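Local coordinates for quinoline 2-oxidoreductase large subunit (Pseudomonas putida, PDB 1T3Q), which is the molybdenum-bearing subunit of quinoline 2-oxidoreductase, a molybdenum hydroxylase of the xanthine dehydrogenase family that carries a molybdopterin cytosine dinucleotide cofactor, at residues I34-V45 / L271-I282; Q419-T429 / D634-H642. All coordinates share one frame; numbering follows the deposited sequence.

Contact 1 of 2, residues I34-V45 / L271-I282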
loop_
_atom_site.group_PDB
_atom_site.type_symbol
_atom_site.label_atom_id
_atom_site.label_comp_id
_atom_site.label_asym_id
_atom_site.label_seq_id
_atom_site.Cartn_x
_atom_site.Cartn_y
_atom_site.Cartn_z
ATOM N N ILE B 34 -5.088 -12.189 -2.392
ATOM C CA ILE B 34 -5.518 -11.321 -3.480
ATOM C C ILE B 34 -6.954 -10.789 -3.374
ATOM O O ILE B 34 -7.199 -9.607 -3.610
ATOM C CB ILE B 34 -5.289 -12.020 -4.846
ATOM C CG1 ILE B 34 -5.483 -11.021 -5.986
ATOM C CG2 ILE B 34 -6.208 -13.218 -4.987
ATOM C CD1 ILE B 34 -4.475 -9.880 -5.971
ATOM N N ALA B 35 -7.904 -11.644 -3.007
ATOM C CA ALA B 35 -9.293 -11.211 -2.890
ATOM C C ALA B 35 -9.530 -10.284 -1.698
ATOM O O ALA B 35 -10.557 -9.610 -1.626
ATOM C CB ALA B 35 -10.218 -12.432 -2.801
ATOM N N ASP B 36 -8.583 -10.242 -0.763
ATOM C CA ASP B 36 -8.730 -9.388 0.415
ATOM C C ASP B 36 -8.312 -7.949 0.146
ATOM O O ASP B 36 -8.639 -7.049 0.918
ATOM C CB ASP B 36 -7.903 -9.936 1.591
ATOM C CG ASP B 36 -8.219 -11.387 1.900
ATOM O OD1 ASP B 36 -9.377 -11.787 1.674
ATOM O OD2 ASP B 36 -7.321 -12.125 2.375
ATOM N N LEU B 37 -7.597 -7.727 -0.950
ATOM C CA LEU B 37 -7.130 -6.387 -1.278
ATOM C C LEU B 37 -8.273 -5.427 -1.594
ATOM O O LEU B 37 -9.208 -5.770 -2.315
ATOM C CB LEU B 37 -6.158 -6.443 -2.464
ATOM C CG LEU B 37 -5.528 -5.115 -2.900
ATOM C CD1 LEU B 37 -4.515 -4.651 -1.865
ATOM C CD2 LEU B 37 -4.841 -5.296 -4.254
ATOM N N VAL B 38 -8.189 -4.223 -1.038
ATOM C CA VAL B 38 -9.195 -3.196 -1.268
ATOM C C VAL B 38 -8.523 -1.934 -1.786
ATOM O O VAL B 38 -7.633 -1.384 -1.136
ATOM C CB VAL B 38 -9.963 -2.845 0.032
ATOM C CG1 VAL B 38 -10.901 -1.657 -0.219
ATOM C CG2 VAL B 38 -10.770 -4.056 0.503
ATOM N N LEU B 39 -8.941 -1.490 -2.966
ATOM C CA LEU B 39 -8.397 -0.278 -3.567
ATOM C C LEU B 39 -9.546 0.685 -3.860
ATOM O O LEU B 39 -10.628 0.267 -4.278
ATOM C CB LEU B 39 -7.653 -0.597 -4.865
ATOM C CG LEU B 39 -6.400 -1.469 -4.777
ATOM C CD1 LEU B 39 -5.769 -1.562 -6.151
ATOM C CD2 LEU B 39 -5.411 -0.883 -3.777
ATOM N N SER B 40 -9.306 1.969 -3.629
ATOM C CA SER B 40 -10.314 2.994 -3.856
ATOM C C SER B 40 -10.787 3.005 -5.307
ATOM O O SER B 40 -9.978 2.918 -6.234
ATOM C CB SER B 40 -9.746 4.370 -3.480
ATOM O OG SER B 40 -10.708 5.390 -3.695
ATOM N N GLY B 41 -12.100 3.100 -5.492
ATOM C CA GLY B 41 -12.676 3.140 -6.831
ATOM C C GLY B 41 -12.570 1.845 -7.613
ATOM O O GLY B 41 -12.868 1.799 -8.806
ATOM N N MET B 42 -12.154 0.788 -6.931
ATOM C CA MET B 42 -11.981 -0.528 -7.531
ATOM C C MET B 42 -13.217 -1.054 -8.264
ATOM O O MET B 42 -14.322 -1.068 -7.712
ATOM C CB MET B 42 -11.573 -1.509 -6.429
ATOM C CG MET B 42 -11.078 -2.854 -6.884
ATOM S SD MET B 42 -10.375 -3.709 -5.461
ATOM C CE MET B 42 -11.801 -3.869 -4.410
ATOM N N LEU B 43 -13.016 -1.495 -9.505
ATOM C CA LEU B 43 -14.088 -2.057 -10.329
ATOM C C LEU B 43 -13.908 -3.571 -10.447
ATOM O O LEU B 43 -12.842 -4.108 -10.118
ATOM C CB LEU B 43 -14.096 -1.409 -11.721
ATOM C CG LEU B 43 -14.487 0.071 -11.749
ATOM C CD1 LEU B 43 -14.236 0.647 -13.133
ATOM C CD2 LEU B 43 -15.956 0.217 -11.353
ATOM N N HIS B 44 -14.942 -4.253 -10.932
ATOM C CA HIS B 44 -14.926 -5.705 -11.036
ATOM C C HIS B 44 -15.167 -6.260 -12.430
ATOM O O HIS B 44 -16.022 -5.768 -13.169
ATOM C CB HIS B 44 -15.975 -6.273 -10.086
ATOM C CG HIS B 44 -15.821 -5.790 -8.679
ATOM N ND1 HIS B 44 -15.273 -6.567 -7.682
ATOM C CD2 HIS B 44 -16.090 -4.587 -8.116
ATOM C CE1 HIS B 44 -15.211 -5.864 -6.565
ATOM N NE2 HIS B 44 -15.699 -4.660 -6.802
ATOM N N VAL B 45 -14.423 -7.302 -12.780
ATOM C CA VAL B 45 -14.586 -7.907 -14.095
ATOM C C VAL B 45 -15.263 -9.270 -14.003
ATOM O O VAL B 45 -15.060 -10.018 -13.041
ATOM C CB VAL B 45 -13.218 -8.059 -14.819
ATOM C CG1 VAL B 45 -12.342 -9.061 -14.094
ATOM C CG2 VAL B 45 -13.435 -8.493 -16.270
ATOM N N LEU B 271 -7.479 -3.289 -18.910
ATOM C CA LEU B 271 -8.733 -2.696 -18.466
ATOM C C LEU B 271 -8.521 -1.514 -17.531
ATOM O O LEU B 271 -9.184 -0.482 -17.664
ATOM C CB LEU B 271 -9.598 -3.762 -17.789
ATOM C CG LEU B 271 -10.172 -4.827 -18.729
ATOM C CD1 LEU B 271 -10.702 -6.010 -17.928
ATOM C CD2 LEU B 271 -11.280 -4.204 -19.586
ATOM N N SER B 272 -7.601 -1.655 -16.581
ATOM C CA SER B 272 -7.343 -0.567 -15.655
ATOM C C SER B 272 -6.765 0.631 -16.395
ATOM O O SER B 272 -7.096 1.775 -16.090
ATOM C CB SER B 272 -6.378 -0.999 -14.551
ATOM O OG SER B 272 -6.116 0.095 -13.690
ATOM N N ARG B 273 -5.896 0.377 -17.369
ATOM C CA ARG B 273 -5.317 1.486 -18.121
ATOM C C ARG B 273 -6.428 2.187 -18.900
ATOM O O ARG B 273 -6.482 3.407 -18.952
ATOM C CB ARG B 273 -4.241 0.990 -19.091
ATOM C CG ARG B 273 -3.550 2.120 -19.859
ATOM C CD ARG B 273 -2.411 1.610 -20.737
ATOM N NE ARG B 273 -2.891 0.668 -21.743
ATOM C CZ ARG B 273 -2.126 0.109 -22.674
ATOM N NH1 ARG B 273 -2.657 -0.737 -23.549
ATOM N NH2 ARG B 273 -0.833 0.401 -22.737
ATOM N N ALA B 274 -7.320 1.405 -19.494
ATOM C CA ALA B 274 -8.418 1.960 -20.279
ATOM C C ALA B 274 -9.428 2.759 -19.452
ATOM O O ALA B 274 -9.918 3.793 -19.896
ATOM C CB ALA B 274 -9.140 0.838 -21.028
ATOM N N LEU B 275 -9.726 2.292 -18.243
ATOM C CA LEU B 275 -10.712 2.961 -17.398
ATOM C C LEU B 275 -10.172 3.989 -16.409
ATOM O O LEU B 275 -10.934 4.802 -15.885
ATOM C CB LEU B 275 -11.527 1.910 -16.631
ATOM C CG LEU B 275 -12.327 0.910 -17.468
ATOM C CD1 LEU B 275 -12.855 -0.209 -16.577
ATOM C CD2 LEU B 275 -13.474 1.627 -18.168
ATOM N N GLY B 276 -8.872 3.953 -16.142
ATOM C CA GLY B 276 -8.308 4.899 -15.197
ATOM C C GLY B 276 -8.716 4.589 -13.767
ATOM O O GLY B 276 -8.738 5.471 -12.911
ATOM N N ARG B 277 -9.061 3.333 -13.512
ATOM C CA ARG B 277 -9.455 2.895 -12.174
ATOM C C ARG B 277 -8.978 1.463 -11.953
ATOM O O ARG B 277 -8.714 0.736 -12.910
ATOM C CB ARG B 277 -10.975 2.963 -12.016
ATOM C CG ARG B 277 -11.521 4.378 -12.073
ATOM C CD ARG B 277 -13.026 4.401 -12.020
ATOM N NE ARG B 277 -13.543 3.881 -10.759
ATOM C CZ ARG B 277 -14.836 3.820 -10.461
ATOM N NH1 ARG B 277 -15.740 4.250 -11.337
ATOM N NH2 ARG B 277 -15.228 3.329 -9.292
ATOM N N PRO B 278 -8.851 1.042 -10.685
ATOM C CA PRO B 278 -8.398 -0.326 -10.423
ATOM C C PRO B 278 -9.414 -1.335 -10.945
ATOM O O PRO B 278 -10.623 -1.089 -10.916
ATOM C CB PRO B 278 -8.280 -0.373 -8.894
ATOM C CG PRO B 278 -8.049 1.042 -8.517
ATOM C CD PRO B 278 -8.999 1.789 -9.426
ATOM N N VAL B 279 -8.923 -2.466 -11.435
ATOM C CA VAL B 279 -9.796 -3.516 -11.947
ATOM C C VAL B 279 -9.440 -4.828 -11.270
ATOM O O VAL B 279 -8.308 -5.310 -11.367
ATOM C CB VAL B 279 -9.659 -3.675 -13.471
ATOM C CG1 VAL B 279 -10.547 -4.814 -13.953
ATOM C CG2 VAL B 279 -10.032 -2.369 -14.161
ATOM N N ARG B 280 -10.429 -5.397 -10.591
ATOM C CA ARG B 280 -10.273 -6.630 -9.839
ATOM C C ARG B 280 -10.853 -7.859 -10.525
ATOM O O ARG B 280 -12.007 -7.857 -10.963
ATOM C CB ARG B 280 -10.936 -6.444 -8.468
ATOM C CG ARG B 280 -11.012 -7.666 -7.552
ATOM C CD ARG B 280 -11.695 -7.210 -6.266
ATOM N NE ARG B 280 -11.677 -8.159 -5.159
ATOM C CZ ARG B 280 -12.590 -9.102 -4.960
ATOM N NH1 ARG B 280 -12.490 -9.904 -3.912
ATOM N NH2 ARG B 280 -13.598 -9.249 -5.808
ATOM N N TRP B 281 -10.032 -8.904 -10.612
ATOM C CA TRP B 281 -10.437 -10.179 -11.188
ATOM C C TRP B 281 -10.224 -11.283 -10.157
ATOM O O TRP B 281 -9.086 -11.633 -9.848
ATOM C CB TRP B 281 -9.607 -10.518 -12.432
ATOM C CG TRP B 281 -9.687 -11.977 -12.834
ATOM C CD1 TRP B 281 -10.805 -12.667 -13.207
ATOM C CD2 TRP B 281 -8.599 -12.916 -12.898
ATOM N NE1 TRP B 281 -10.486 -13.973 -13.499
ATOM C CE2 TRP B 281 -9.139 -14.154 -13.318
ATOM C CE3 TRP B 281 -7.223 -12.828 -12.646
ATOM C CZ2 TRP B 281 -8.350 -15.299 -13.493
ATOM C CZ3 TRP B 281 -6.435 -13.966 -12.819
ATOM C CH2 TRP B 281 -7.004 -15.187 -13.239
ATOM N N ILE B 282 -11.318 -11.809 -9.617
ATOM C CA ILE B 282 -11.260 -12.908 -8.659
ATOM C C ILE B 282 -12.204 -13.950 -9.247
ATOM O O ILE B 282 -13.424 -13.782 -9.224
ATOM C CB ILE B 282 -11.766 -12.484 -7.257
ATOM C CG1 ILE B 282 -10.886 -11.365 -6.694
ATOM C CG2 ILE B 282 -11.776 -13.691 -6.326
ATOM C CD1 ILE B 282 -9.437 -11.775 -6.435
HETATM O O HOH W 1 -9.113 -7.809 -4.175
HETATM O O HOH W 2 -14.182 -8.983 -8.510
HETATM O O HOH W 3 -13.871 -10.460 -10.659
#
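Arg280 has CG anti to its backbone N (chi1 174°) and runs extended to NE, reaching past Met42 and His44 to Ala35; the guanidinium then turns at chi4 (-88°). Its NH1 donates to Ala35 O at 3.0 Å, on a lone pair and close to the guanidinium plane. NE gives its hydrogen to a water that also bridges the carbonyls of Ile34 and Leu37. NH2 reaches a second water, which also bonds His44 ND1. The 34-37 turn is thus tied to the strand by one direct bond and one water. Met42 CE packs against Arg280 CD at 3.8 Å, while the imidazole of His44 lies alongside and points the same way. Ile282 CG1 sits over the centre of one guanidinium face, and Ile282 CD1 touches Ala35 CA at 3.6 Å.

Arg277 bends at chi3 (64°) and grips one atom, Gly41 O, side-on. NE and NH2 are each 2.9 Å from Gly41 O, but only NE meets a lone pair; NH2 comes from above the carbonyl plane. Leu43 CD2 lies over one face of this guanidinium, toward its rim. Pro278 packs against Leu39, with Leu39 CD1 3.9 Å from Pro278 CB.

The backbones pair as parallel strands, Leu43 with Val279 and His44 with Arg280. Leu43 N donates to Pro278 O, Arg280 N to Leu43 O at 2.8 Å, and Val45 N to Arg280 O. Val45 CG1 presses on Trp281 CB at 3.5 Å.

The pairing joins the hammerhead-family region to the cofactor-binding region within one mixed sheet. Strand 43-49 has strand 115-121 on its other side, and strand 279-282 has strand 205-211. Helix 263-275 covers the Leu43 and Val45 face, where Leu271 and Leu275 also touch Val120 and Leu73.

Contact 2 of 2, residues Q419-T429 / D634-H642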
loop_
_atom_site.group_PDB
_atom_site.type_symbol
_atom_site.label_atom_id
_atom_site.label_comp_id
_atom_site.label_asym_id
_atom_site.label_seq_id
_atom_site.Cartn_x
_atom_site.Cartn_y
_atom_site.Cartn_z
ATOM N N GLN B 419 21.564 -38.745 -18.247
ATOM C CA GLN B 419 21.473 -38.165 -16.913
ATOM C C GLN B 419 22.600 -38.758 -16.081
ATOM O O GLN B 419 22.731 -39.978 -15.979
ATOM C CB GLN B 419 20.126 -38.467 -16.241
ATOM C CG GLN B 419 19.959 -37.715 -14.913
ATOM C CD GLN B 419 18.672 -38.054 -14.169
ATOM O OE1 GLN B 419 18.488 -39.176 -13.696
ATOM N NE2 GLN B 419 17.778 -37.077 -14.060
ATOM N N THR B 420 23.417 -37.895 -15.496
ATOM C CA THR B 420 24.529 -38.358 -14.680
ATOM C C THR B 420 24.175 -38.326 -13.198
ATOM O O THR B 420 23.813 -37.280 -12.660
ATOM C CB THR B 420 25.791 -37.495 -14.913
ATOM O OG1 THR B 420 26.149 -37.541 -16.302
ATOM C CG2 THR B 420 26.960 -38.018 -14.080
ATOM N N HIS B 421 24.272 -39.481 -12.549
ATOM C CA HIS B 421 23.989 -39.588 -11.122
ATOM C C HIS B 421 25.317 -39.375 -10.395
ATOM O O HIS B 421 26.301 -40.063 -10.684
ATOM C CB HIS B 421 23.426 -40.974 -10.789
ATOM C CG HIS B 421 22.225 -41.358 -11.598
ATOM N ND1 HIS B 421 22.310 -41.778 -12.908
ATOM C CD2 HIS B 421 20.911 -41.400 -11.277
ATOM C CE1 HIS B 421 21.101 -42.069 -13.356
ATOM N NE2 HIS B 421 20.233 -41.847 -12.385
ATOM N N ARG B 422 25.349 -38.434 -9.453
ATOM C CA ARG B 422 26.581 -38.130 -8.728
ATOM C C ARG B 422 26.574 -38.435 -7.231
ATOM O O ARG B 422 27.583 -38.880 -6.684
ATOM C CB ARG B 422 26.963 -36.665 -8.970
ATOM C CG ARG B 422 27.226 -36.367 -10.447
ATOM C CD ARG B 422 27.707 -34.947 -10.688
ATOM N NE ARG B 422 27.893 -34.702 -12.117
ATOM C CZ ARG B 422 28.888 -35.206 -12.842
ATOM N NH1 ARG B 422 28.966 -34.934 -14.135
ATOM N NH2 ARG B 422 29.818 -35.964 -12.272
ATOM N N GLU B 423 25.455 -38.183 -6.560
ATOM C CA GLU B 423 25.367 -38.478 -5.132
ATOM C C GLU B 423 23.907 -38.636 -4.726
ATOM O O GLU B 423 23.100 -37.716 -4.886
ATOM C CB GLU B 423 26.044 -37.377 -4.291
ATOM C CG GLU B 423 25.215 -36.109 -4.036
ATOM C CD GLU B 423 25.165 -35.159 -5.223
ATOM O OE1 GLU B 423 24.118 -34.501 -5.404
ATOM O OE2 GLU B 423 26.169 -35.051 -5.964
ATOM N N GLY B 424 23.575 -39.819 -4.221
ATOM C CA GLY B 424 22.211 -40.101 -3.799
ATOM C C GLY B 424 22.138 -41.398 -3.018
ATOM O O GLY B 424 23.107 -42.160 -2.983
ATOM N N THR B 425 20.987 -41.660 -2.406
ATOM C CA THR B 425 20.799 -42.864 -1.603
ATOM C C THR B 425 19.792 -43.850 -2.187
ATOM O O THR B 425 18.933 -44.363 -1.471
ATOM C CB THR B 425 20.343 -42.487 -0.183
ATOM O OG1 THR B 425 19.278 -41.529 -0.265
ATOM C CG2 THR B 425 21.499 -41.891 0.606
ATOM N N TYR B 426 19.907 -44.138 -3.478
ATOM C CA TYR B 426 18.975 -45.054 -4.121
ATOM C C TYR B 426 18.870 -46.404 -3.425
ATOM O O TYR B 426 17.784 -46.811 -3.017
ATOM C CB TYR B 426 19.366 -45.285 -5.584
ATOM C CG TYR B 426 19.548 -44.035 -6.418
ATOM C CD1 TYR B 426 18.987 -42.813 -6.036
ATOM C CD2 TYR B 426 20.256 -44.086 -7.617
ATOM C CE1 TYR B 426 19.128 -41.678 -6.832
ATOM C CE2 TYR B 426 20.401 -42.964 -8.418
ATOM C CZ TYR B 426 19.837 -41.762 -8.024
ATOM O OH TYR B 426 19.974 -40.656 -8.830
ATOM N N LEU B 427 19.996 -47.105 -3.301
ATOM C CA LEU B 427 20.002 -48.416 -2.665
ATOM C C LEU B 427 19.514 -48.361 -1.226
ATOM O O LEU B 427 18.656 -49.147 -0.826
ATOM C CB LEU B 427 21.407 -49.036 -2.694
ATOM C CG LEU B 427 21.480 -50.428 -2.048
ATOM C CD1 LEU B 427 20.536 -51.377 -2.776
ATOM C CD2 LEU B 427 22.903 -50.962 -2.093
ATOM N N GLN B 428 20.064 -47.437 -0.446
ATOM C CA GLN B 428 19.678 -47.315 0.954
ATOM C C GLN B 428 18.192 -47.002 1.110
ATOM O O GLN B 428 17.572 -47.400 2.099
ATOM C CB GLN B 428 20.528 -46.251 1.652
ATOM C CG GLN B 428 20.149 -46.019 3.106
ATOM C CD GLN B 428 21.211 -45.263 3.889
ATOM O OE1 GLN B 428 21.955 -44.450 3.333
ATOM N NE2 GLN B 428 21.272 -45.516 5.192
ATOM N N THR B 429 17.618 -46.306 0.133
ATOM C CA THR B 429 16.189 -45.987 0.190
ATOM C C THR B 429 15.354 -47.260 0.057
ATOM O O THR B 429 14.396 -47.467 0.797
ATOM C CB THR B 429 15.788 -45.001 -0.927
ATOM O OG1 THR B 429 16.301 -43.701 -0.615
ATOM C CG2 THR B 429 14.279 -44.929 -1.062
ATOM N N ASP B 634 25.246 -27.645 -12.158
ATOM C CA ASP B 634 24.881 -28.953 -12.681
ATOM C C ASP B 634 23.534 -29.353 -12.077
ATOM O O ASP B 634 22.936 -28.589 -11.308
ATOM C CB ASP B 634 25.975 -29.954 -12.273
ATOM C CG ASP B 634 25.958 -31.237 -13.087
ATOM O OD1 ASP B 634 26.836 -32.092 -12.833
ATOM O OD2 ASP B 634 25.093 -31.406 -13.973
ATOM N N LEU B 635 23.052 -30.537 -12.431
ATOM C CA LEU B 635 21.794 -31.019 -11.888
ATOM C C LEU B 635 21.967 -31.203 -10.386
ATOM O O LEU B 635 23.074 -31.434 -9.909
ATOM C CB LEU B 635 21.429 -32.376 -12.492
ATOM C CG LEU B 635 21.353 -32.531 -14.012
ATOM C CD1 LEU B 635 20.963 -33.963 -14.337
ATOM C CD2 LEU B 635 20.340 -31.556 -14.588
ATOM N N VAL B 636 20.871 -31.086 -9.652
ATOM C CA VAL B 636 20.878 -31.304 -8.208
ATOM C C VAL B 636 19.753 -32.318 -8.010
ATOM O O VAL B 636 18.589 -31.954 -7.848
ATOM C CB VAL B 636 20.580 -30.009 -7.427
ATOM C CG1 VAL B 636 20.519 -30.303 -5.921
ATOM C CG2 VAL B 636 21.674 -28.975 -7.702
ATOM N N LEU B 637 20.115 -33.595 -8.045
ATOM C CA LEU B 637 19.154 -34.683 -7.925
ATOM C C LEU B 637 18.828 -35.127 -6.506
ATOM O O LEU B 637 19.716 -35.508 -5.755
ATOM C CB LEU B 637 19.656 -35.901 -8.693
ATOM C CG LEU B 637 20.065 -35.671 -10.149
ATOM C CD1 LEU B 637 20.567 -36.969 -10.751
ATOM C CD2 LEU B 637 18.881 -35.125 -10.931
ATOM N N ALA B 638 17.547 -35.077 -6.153
ATOM C CA ALA B 638 17.103 -35.537 -4.839
ATOM C C ALA B 638 16.551 -36.931 -5.102
ATOM O O ALA B 638 16.386 -37.321 -6.259
ATOM C CB ALA B 638 16.011 -34.627 -4.295
ATOM N N ASN B 639 16.260 -37.693 -4.052
ATOM C CA ASN B 639 15.729 -39.033 -4.265
ATOM C C ASN B 639 14.948 -39.521 -3.060
ATOM O O ASN B 639 14.973 -38.901 -1.999
ATOM C CB ASN B 639 16.870 -40.018 -4.582
ATOM C CG ASN B 639 17.744 -40.306 -3.375
ATOM O OD1 ASN B 639 17.486 -41.239 -2.612
ATOM N ND2 ASN B 639 18.773 -39.495 -3.186
ATOM N N GLY B 640 14.247 -40.631 -3.237
ATOM C CA GLY B 640 13.476 -41.185 -2.148
ATOM C C GLY B 640 12.639 -42.348 -2.615
ATOM O O GLY B 640 12.855 -42.894 -3.701
ATOM N N GLY B 641 11.677 -42.731 -1.790
ATOM C CA GLY B 641 10.810 -43.833 -2.137
ATOM C C GLY B 641 9.519 -43.752 -1.356
ATOM O O GLY B 641 9.450 -43.090 -0.321
ATOM N N HIS B 642 8.489 -44.413 -1.869
ATOM C CA HIS B 642 7.192 -44.442 -1.218
ATOM C C HIS B 642 6.622 -45.836 -1.343
ATOM O O HIS B 642 6.877 -46.538 -2.321
ATOM C CB HIS B 642 6.212 -43.465 -1.876
ATOM C CG HIS B 642 6.662 -42.040 -1.850
ATOM N ND1 HIS B 642 7.467 -41.496 -2.826
ATOM C CD2 HIS B 642 6.442 -41.053 -0.949
ATOM C CE1 HIS B 642 7.727 -40.235 -2.527
ATOM N NE2 HIS B 642 7.117 -39.942 -1.391
HETATM O O HOH W 4 22.849 -34.429 -7.801
#
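Side-chain packing joins the 419-429 connection to strand 636-649, the second strand of a four-stranded mixed sheet in the molybdopterin cofactor-binding region. A short strand, a loop and the first turn of helix 426-437 lie along Asp634 to Gly641. Leu637 fills the middle. Its CD1 is 3.8 Å from Thr420 O, and its CD2 is 3.8 Å from Gln419 NE2; the amide oxygen of Gln419 is bound by Asn464. Asn639 has CG between its backbone N and carbonyl carbon (chi1 71°), and its CB meets the edge of the Tyr426 ring, 3.6 Å from CE1. Ring and amide planes stand nearly perpendicular, 86° apart. Thr425 OG1 bonds Asp665 of the next strand, 655-665. A water links Glu423 OE1 to Leu637 N, and Glu423 also forms a salt bridge with Lys739. At the helix start Thr429 OG1 donates to Thr425 O at 2.8 Å, which leaves CG2 turned to the strand, 3.4 Å from Gly640 C. With an alanine here, CG2 and OG1 go, which would probably open a gap against the Gly640-Gly641 peptide and leave Thr425 O to the backbone N of that residue. At the other end Arg422 and Asp634 form a salt bridge. Arg422 NE meets Asp634 OD1 at 2.9 Å, nearly along the C-O axis of that oxygen, while Thr420 CG2 covers one guanidinium face.

In the fold
The two contacts lie on opposite sides of the chain's centre, with their own centres 47 Å apart. Their nearest atoms are about 30 Å from each other, so they do not touch. Both segments of contact 1 precede both segments of contact 2 in the chain. Neither contact supplies a residue of the molybdenum pocket, and even the side chains named here stand well away from the cofactor. The side chain of Ile34 in contact 1 is about 13 Å from the bound pterin cytosine dinucleotide, and that of Asn639 in contact 2 about 12 Å. Contact 1 also reaches the small subunit: Asp36 forms salt bridges with Arg36 and Lys45 of that subunit. Contact 2 meets no other protein chain.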